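Local coordinates for complement factor H (Mus musculus, PDB 2YBY), which regulates complement, a part of innate immunity, and is represented here by its sixth and seventh sushi domains, at residues 53-57 against 58-62. The protein carries 1 engineered substitution. Residues are numbered along the deposited sequence; the frame is centred on the assembly and turned at random.
Sequences RCTAQ and GWEPE
Gly58 O is gripped twice by Thr55: OG1 donates to it over 2.8 Å, in the carbonyl plane and on a lone pair, while Thr55 N reaches the same oxygen from well above that plane. They belong to a beta-hairpin that ends strand 50-55 in the first sushi domain of the pair; its two-residue loop, Ala56-Gln57, is a type I turn closed by the bond from Gly58 N to Thr55 O. Thr55 OG1 also accepts from Gln57 N at 3.0 Å, an ST turn. One hydroxyl thus ties the turn to the returning chain; it can do so because chi1 (83°) sets OG1 between the backbone N and the carbonyl carbon. Gly58 takes a positive phi of 90° as the chain turns back.

Further down, Arg53 and Glu60 form a hydrogen-bonded pair, the bond from Arg53 N to Glu60 O (2.9 Å) being almost straight at 178°. In one of its two modelled conformers the extended Glu60 side chain crosses that of Thr55 at roughly a right angle, its OE1 3.6 Å from Thr55 CG2.

On the other face, Cys54 and Trp59 make the non-hydrogen-bonded pair. The disulfide from Cys54 to Cys5 joins the third and first cysteines of the sushi fold, and Trp59 is the tryptophan characteristic of these repeats, its NE1 bonded to Glu6 O. Cys54 CB sits over the face of the six-membered ring of Trp59, 3.8 Å from Trp59 CZ3. Cys54 SG stands higher on the same side, 5.2 Å from that ring's centroid and nearly on its normal.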
loop_
_atom_site.group_PDB
_atom_site.type_symbol
_atom_site.label_atom_id
_atom_site.label_comp_id
_atom_site.label_asym_id
_atom_site.label_seq_id
_atom_site.Cartn_x
_atom_site.Cartn_y
_atom_site.Cartn_z
ATOM N N ARG A 53 -8.072 5.901 11.245
ATOM C CA ARG A 53 -8.300 6.195 12.659
ATOM C C ARG A 53 -8.307 7.650 12.965
ATOM O O ARG A 53 -7.410 8.370 12.541
ATOM C CB ARG A 53 -7.230 5.523 13.508
ATOM C CG ARG A 53 -7.334 3.995 13.464
ATOM C CD ARG A 53 -6.142 3.323 14.110
ATOM N NE ARG A 53 -6.178 1.883 13.820
ATOM C CZ ARG A 53 -6.871 0.977 14.501
ATOM N NH1 ARG A 53 -7.585 1.333 15.570
ATOM N NH2 ARG A 53 -6.850 -0.295 14.131
ATOM N N CYS A 54 -9.313 8.095 13.722
ATOM C CA CYS A 54 -9.357 9.496 14.140
ATOM C C CYS A 54 -8.464 9.646 15.392
ATOM O O CYS A 54 -8.779 9.070 16.430
ATOM C CB CYS A 54 -10.777 9.932 14.433
ATOM S SG CYS A 54 -10.856 11.580 15.184
ATOM N N THR A 55 -7.331 10.344 15.276
ATOM C CA THR A 55 -6.388 10.497 16.388
ATOM C C THR A 55 -6.301 11.965 16.805
ATOM O O THR A 55 -6.838 12.839 16.127
ATOM C CB THR A 55 -4.987 9.979 16.003
ATOM O OG1 THR A 55 -4.275 10.972 15.282
ATOM C CG2 THR A 55 -5.014 8.657 15.280
ATOM N N ALA A 56 -5.492 12.243 17.837
ATOM C CA ALA A 56 -5.243 13.628 18.281
ATOM C C ALA A 56 -4.448 14.436 17.233
ATOM O O ALA A 56 -4.390 15.663 17.319
ATOM C CB ALA A 56 -4.502 13.613 19.603
ATOM N N GLN A 57 -3.852 13.746 16.220
ATOM C CA GLN A 57 -3.145 14.386 15.114
ATOM C C GLN A 57 -4.010 14.364 13.824
ATOM O O GLN A 57 -3.531 14.726 12.750
ATOM C CB GLN A 57 -1.785 13.683 14.912
ATOM C CG GLN A 57 -0.729 14.145 15.939
ATOM C CD GLN A 57 0.355 13.133 16.233
ATOM O OE1 GLN A 57 0.599 12.185 15.475
ATOM N NE2 GLN A 57 1.061 13.333 17.344
ATOM N N GLY A 58 -5.295 14.047 13.968
ATOM C CA GLY A 58 -6.221 13.942 12.851
ATOM C C GLY A 58 -6.224 12.524 12.319
ATOM O O GLY A 58 -5.806 11.597 13.007
ATOM N N TRP A 59 -6.710 12.342 11.100
ATOM C CA TRP A 59 -6.766 11.006 10.505
ATOM C C TRP A 59 -5.406 10.429 10.288
ATOM O O TRP A 59 -4.475 11.151 9.872
ATOM C CB TRP A 59 -7.476 11.076 9.156
ATOM C CG TRP A 59 -8.919 11.411 9.274
ATOM C CD1 TRP A 59 -9.539 12.549 8.858
ATOM C CD2 TRP A 59 -9.951 10.560 9.803
ATOM N NE1 TRP A 59 -10.884 12.479 9.122
ATOM C CE2 TRP A 59 -11.164 11.262 9.695
ATOM C CE3 TRP A 59 -9.961 9.276 10.383
ATOM C CZ2 TRP A 59 -12.360 10.755 10.177
ATOM C CZ3 TRP A 59 -11.164 8.761 10.833
ATOM C CH2 TRP A 59 -12.349 9.473 10.684
ATOM N N GLU A 60 -5.283 9.125 10.575
ATOM C CA GLU A 60 -4.078 8.360 10.327
ATOM C C GLU A 60 -4.483 7.046 9.635
ATOM O O GLU A 60 -5.458 6.416 10.051
ATOM C CB GLU A 60 -3.287 8.066 11.613
ATOM C CG GLU A 60 -2.769 9.333 12.279
ATOM C CD GLU A 60 -1.703 9.117 13.332
ATOM O OE1 GLU A 60 -1.691 8.034 13.961
ATOM O OE2 GLU A 60 -0.863 10.028 13.511
ATOM N N PRO A 61 -3.731 6.600 8.610
ATOM C CA PRO A 61 -2.526 7.240 8.014
ATOM C C PRO A 61 -2.754 8.561 7.307
ATOM O O PRO A 61 -3.860 8.845 6.864
ATOM C CB PRO A 61 -1.980 6.157 7.077
ATOM C CG PRO A 61 -2.702 4.870 7.431
ATOM C CD PRO A 61 -4.028 5.306 7.976
ATOM N N GLU A 62 -1.703 9.385 7.222
ATOM C CA GLU A 62 -1.784 10.663 6.515
ATOM C C GLU A 62 -2.081 10.419 5.057
ATOM O O GLU A 62 -2.762 11.238 4.417
ATOM C CB GLU A 62 -0.464 11.436 6.582
ATOM C CG GLU A 62 -0.048 11.872 7.959
ATOM C CD GLU A 62 1.215 12.717 7.906
ATOM O OE1 GLU A 62 2.097 12.463 7.049
ATOM O OE2 GLU A 62 1.318 13.636 8.742
#